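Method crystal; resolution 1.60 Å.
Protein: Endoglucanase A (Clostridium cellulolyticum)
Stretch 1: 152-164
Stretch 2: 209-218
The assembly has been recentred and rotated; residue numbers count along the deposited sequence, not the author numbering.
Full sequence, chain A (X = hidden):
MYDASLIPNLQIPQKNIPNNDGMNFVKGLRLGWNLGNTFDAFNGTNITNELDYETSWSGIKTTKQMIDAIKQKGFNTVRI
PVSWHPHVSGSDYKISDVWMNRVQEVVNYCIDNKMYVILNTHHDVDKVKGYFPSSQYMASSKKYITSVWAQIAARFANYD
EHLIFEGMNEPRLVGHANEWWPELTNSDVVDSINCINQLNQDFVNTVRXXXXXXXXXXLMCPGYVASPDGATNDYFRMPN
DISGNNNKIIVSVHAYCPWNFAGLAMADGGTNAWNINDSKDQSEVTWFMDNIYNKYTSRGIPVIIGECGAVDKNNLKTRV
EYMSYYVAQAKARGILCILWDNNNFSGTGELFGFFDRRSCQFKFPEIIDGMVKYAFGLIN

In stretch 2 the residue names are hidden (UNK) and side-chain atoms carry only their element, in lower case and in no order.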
# COMPACT_ATOMS: atom_id res chain seq x y z
N ILE A 152 5.79 13.12 12.34
CA ILE A 152 4.90 11.97 12.44
C ILE A 152 5.40 11.03 13.54
O ILE A 152 4.63 10.59 14.40
CB ILE A 152 4.79 11.21 11.10
CG1 ILE A 152 4.15 12.11 10.05
CG2 ILE A 152 3.91 9.96 11.28
CD1 ILE A 152 4.23 11.56 8.65
N ALA A 153 6.71 10.78 13.56
CA ALA A 153 7.30 9.93 14.58
C ALA A 153 7.06 10.47 16.00
O ALA A 153 6.75 9.71 16.92
CB ALA A 153 8.80 9.77 14.33
N ALA A 154 7.18 11.78 16.17
CA ALA A 154 6.97 12.38 17.48
C ALA A 154 5.52 12.27 17.94
O ALA A 154 5.25 11.97 19.10
CB ALA A 154 7.41 13.84 17.48
N ARG A 155 4.58 12.49 17.02
CA ARG A 155 3.17 12.41 17.37
C ARG A 155 2.72 11.00 17.76
O ARG A 155 1.97 10.84 18.72
CB ARG A 155 2.29 12.94 16.22
CG ARG A 155 0.79 12.78 16.44
CD ARG A 155 0.28 13.56 17.66
NE ARG A 155 0.21 15.00 17.41
CZ ARG A 155 -0.91 15.66 17.12
NH1 ARG A 155 -2.07 15.01 17.04
NH2 ARG A 155 -0.87 16.96 16.89
N PHE A 156 3.20 10.00 17.03
CA PHE A 156 2.82 8.62 17.30
C PHE A 156 3.85 7.80 18.08
O PHE A 156 3.81 6.57 18.05
CB PHE A 156 2.47 7.92 15.99
CG PHE A 156 1.29 8.51 15.27
CD1 PHE A 156 -0.00 8.08 15.55
CD2 PHE A 156 1.47 9.52 14.32
CE1 PHE A 156 -1.10 8.63 14.90
CE2 PHE A 156 0.39 10.08 13.66
CZ PHE A 156 -0.91 9.63 13.95
N ALA A 157 4.69 8.49 18.83
CA ALA A 157 5.75 7.86 19.62
C ALA A 157 5.32 6.75 20.58
O ALA A 157 6.07 5.81 20.82
CB ALA A 157 6.53 8.94 20.38
N ASN A 158 4.12 6.87 21.14
CA ASN A 158 3.62 5.90 22.10
C ASN A 158 2.90 4.68 21.53
O ASN A 158 2.51 3.79 22.29
CB ASN A 158 2.71 6.59 23.12
CG ASN A 158 3.44 7.63 23.95
OD1 ASN A 158 4.57 7.41 24.39
ND2 ASN A 158 2.80 8.77 24.16
N TYR A 159 2.71 4.62 20.22
CA TYR A 159 2.03 3.48 19.62
C TYR A 159 3.02 2.32 19.47
O TYR A 159 4.18 2.54 19.11
CB TYR A 159 1.43 3.86 18.27
CG TYR A 159 0.27 4.83 18.37
CD1 TYR A 159 0.46 6.14 18.82
CD2 TYR A 159 -1.03 4.44 18.02
CE1 TYR A 159 -0.60 7.03 18.91
CE2 TYR A 159 -2.10 5.34 18.10
CZ TYR A 159 -1.87 6.63 18.55
OH TYR A 159 -2.91 7.52 18.63
N ASP A 160 2.57 1.10 19.77
CA ASP A 160 3.44 -0.06 19.67
C ASP A 160 3.54 -0.62 18.25
O ASP A 160 3.12 0.04 17.29
CB ASP A 160 3.05 -1.15 20.69
CG ASP A 160 1.69 -1.81 20.39
OD1 ASP A 160 1.03 -1.51 19.37
OD2 ASP A 160 1.30 -2.67 21.21
N GLU A 161 4.03 -1.86 18.12
CA GLU A 161 4.22 -2.52 16.83
C GLU A 161 2.99 -2.61 15.93
O GLU A 161 3.12 -2.97 14.76
CB GLU A 161 4.86 -3.90 16.99
CG GLU A 161 3.96 -5.00 17.57
CD GLU A 161 3.66 -4.84 19.07
OE1 GLU A 161 4.54 -4.36 19.82
OE2 GLU A 161 2.54 -5.20 19.49
N HIS A 162 1.81 -2.31 16.46
CA HIS A 162 0.61 -2.33 15.64
C HIS A 162 0.62 -1.22 14.59
O HIS A 162 -0.10 -1.29 13.60
CB HIS A 162 -0.65 -2.26 16.50
CG HIS A 162 -1.01 -3.57 17.13
ND1 HIS A 162 -0.37 -4.06 18.25
CD2 HIS A 162 -1.89 -4.52 16.75
CE1 HIS A 162 -0.84 -5.26 18.53
NE2 HIS A 162 -1.76 -5.57 17.63
N LEU A 163 1.44 -0.19 14.81
CA LEU A 163 1.56 0.91 13.86
C LEU A 163 2.86 0.78 13.05
O LEU A 163 3.95 0.71 13.62
CB LEU A 163 1.52 2.26 14.60
CG LEU A 163 1.66 3.53 13.76
CD1 LEU A 163 0.53 3.62 12.75
CD2 LEU A 163 1.67 4.75 14.67
N ILE A 164 2.71 0.74 11.73
CA ILE A 164 3.82 0.59 10.79
C ILE A 164 3.92 1.88 9.96
O ILE A 164 2.90 2.45 9.58
CB ILE A 164 3.52 -0.59 9.83
CG1 ILE A 164 3.30 -1.88 10.64
CG2 ILE A 164 4.65 -0.76 8.80
CD1 ILE A 164 2.52 -2.94 9.90
N UNK A 209 16.06 7.74 15.09
CA UNK A 209 16.66 8.74 15.97
C UNK A 209 15.74 9.21 17.10
O UNK A 209 16.22 9.70 18.13
c UNK A 209 17.15 9.93 15.16
N UNK A 210 14.43 9.07 16.92
CA UNK A 210 13.49 9.50 17.96
C UNK A 210 13.41 8.50 19.11
O UNK A 210 12.78 8.77 20.13
o UNK A 210 11.46 8.62 16.88
c UNK A 210 12.16 10.84 16.26
c UNK A 210 12.07 9.82 17.39
N UNK A 211 14.05 7.34 18.95
CA UNK A 211 14.07 6.32 19.99
C UNK A 211 12.72 5.77 20.43
O UNK A 211 11.71 5.88 19.72
N UNK A 212 12.71 5.15 21.61
CA UNK A 212 11.48 4.59 22.15
C UNK A 212 10.89 3.49 21.28
O UNK A 212 11.63 2.67 20.74
N UNK A 213 9.58 3.50 21.11
CA UNK A 213 8.92 2.49 20.29
C UNK A 213 9.23 2.70 18.81
O UNK A 213 9.13 1.77 18.00
c UNK A 213 7.05 2.17 21.98
c UNK A 213 5.55 2.19 22.19
c UNK A 213 5.20 2.00 23.66
c UNK A 213 7.41 2.48 20.54
n UNK A 213 5.85 0.78 24.21
N UNK A 214 9.61 3.93 18.46
CA UNK A 214 9.96 4.25 17.08
C UNK A 214 11.24 3.54 16.69
O UNK A 214 11.47 3.25 15.52
n UNK A 214 8.74 7.67 17.40
c UNK A 214 8.79 6.48 16.84
c UNK A 214 10.12 5.76 16.90
o UNK A 214 7.82 5.96 16.29
N UNK A 215 12.08 3.25 17.68
CA UNK A 215 13.34 2.58 17.44
C UNK A 215 13.17 1.12 17.02
O UNK A 215 14.02 0.58 16.32
c UNK A 215 14.20 2.65 18.69
N UNK A 216 12.07 0.51 17.43
CA UNK A 216 11.85 -0.90 17.12
C UNK A 216 10.68 -1.27 16.21
O UNK A 216 10.51 -2.44 15.89
c UNK A 216 11.75 -1.69 18.43
o UNK A 216 10.70 -1.20 19.25
N UNK A 217 9.89 -0.29 15.78
CA UNK A 217 8.74 -0.61 14.94
C UNK A 217 9.14 -1.00 13.51
O UNK A 217 10.26 -0.74 13.08
n UNK A 217 5.05 2.23 16.08
c UNK A 217 6.81 2.67 13.88
c UNK A 217 5.89 3.26 16.11
n UNK A 217 5.94 4.02 17.19
n UNK A 217 6.72 3.49 15.09
c UNK A 217 7.99 1.67 13.95
c UNK A 217 7.71 0.54 14.92
N UNK A 218 8.26 -1.70 12.81
CA UNK A 218 8.52 -2.10 11.44
C UNK A 218 8.34 -0.91 10.50
O UNK A 218 7.44 -0.08 10.70
c UNK A 218 7.96 -4.58 11.60
c UNK A 218 7.90 -6.19 13.42
c UNK A 218 8.75 -5.47 10.88
c UNK A 218 7.54 -4.96 12.87
o UNK A 218 9.07 -8.26 13.20
c UNK A 218 9.13 -6.69 11.41
c UNK A 218 8.70 -7.05 12.67
c UNK A 218 7.58 -3.24 11.02
O HOH W 1 5.47 -1.79 13.60

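Position 209 carries a single side-chain carbon, out of reach of stretch 1: the nearest atom there, CB of Ala153, is 8.4 Å from this CB. One carbon and nothing beyond it makes this Ala209. At position 210 the first side-chain carbon bears one oxygen and one carbon. The oxygen lies 3.9 Å from CB of Ala153, and the CA-to-CB bond points toward stretch 1. The branched pattern is that of Thr210.

Positions 211 and 212 have no side-chain atoms, so both are glycines. Each has positive phi, 59° and 62°, a conformation that by itself favours glycine. Gly211 is the first residue to leave helical phi/psi after the preceding helix; at Gly212 an ideal CB would point toward stretch 1 and lie 4.6 Å from O of Ala157, so the carbonyl does not crowd that site.

Position 213 shows four carbons in a row ending in nitrogen. The first carbon, CB, sits 3.6 Å from O of Ala157, and the third lies 3.4 Å from O of Asn158 and equally 3.4 Å from O of Tyr159. The aliphatic part of the chain thus lies along the backbone of the turn that runs from Phe156 to Tyr159. An unbranched chain of this kind can only be Lys213.

At position 214 two carbons end in a fork of one oxygen and one nitrogen, and the nitrogen lies 2.9 Å from O of Ala153. The labelled nitrogen and oxygen specify a short amide, Asn214. Its ND2 donates to that carbonyl with an angle of 155°, and makes a weak hydrogen bond to OG1 of Thr210, also at 2.9 Å.

The single carbon of position 215 is out of reach of stretch 1, and the residue is Ala215. Position 216 has one carbon followed by one oxygen, again remote from stretch 1; this is Ser216, with chi1 in the p well.

Position 217 has three carbons, a nitrogen, and then a carbon carrying two more nitrogens. One terminal nitrogen lies 3.0 Å from O of Tyr159; the other lies 3.2 Å from the same O of Tyr159, 3.1 Å from O of Leu163 and 3.2 Å from O of Asp160. The group is the guanidinium of Arg217. NH2 donates to Tyr159; NH1 donates to Tyr159 and Leu163, and weakly to Asp160. The three acceptors lie at the edge of the group, near its plane.

Position 218 bears one carbon and a six-carbon ring with an oxygen. The first carbon, CB, is 4.4 Å from CG2 of Ile164, an apolar contact, while the backbone N donates to a water that in turn donates to O of Glu161 and O of Leu163. The ring and its oxygen identify Tyr218.

The contact works through side chains of stretch 2 reading backbone carbonyls of stretch 1. Arg217, with the largest covered area, gathers the carbonyls of Tyr159, Asp160 and Leu163, while OD1 of Asn214 accepts from NE of Arg217 at 3.0 Å and from NH2 of Arg217 at 2.8 Å. Asn214 therefore both holds the guanidinium and ties Ala153 at the helix to stretch 2.

Stretch 2, residues 209-218: ATGGKNASRY
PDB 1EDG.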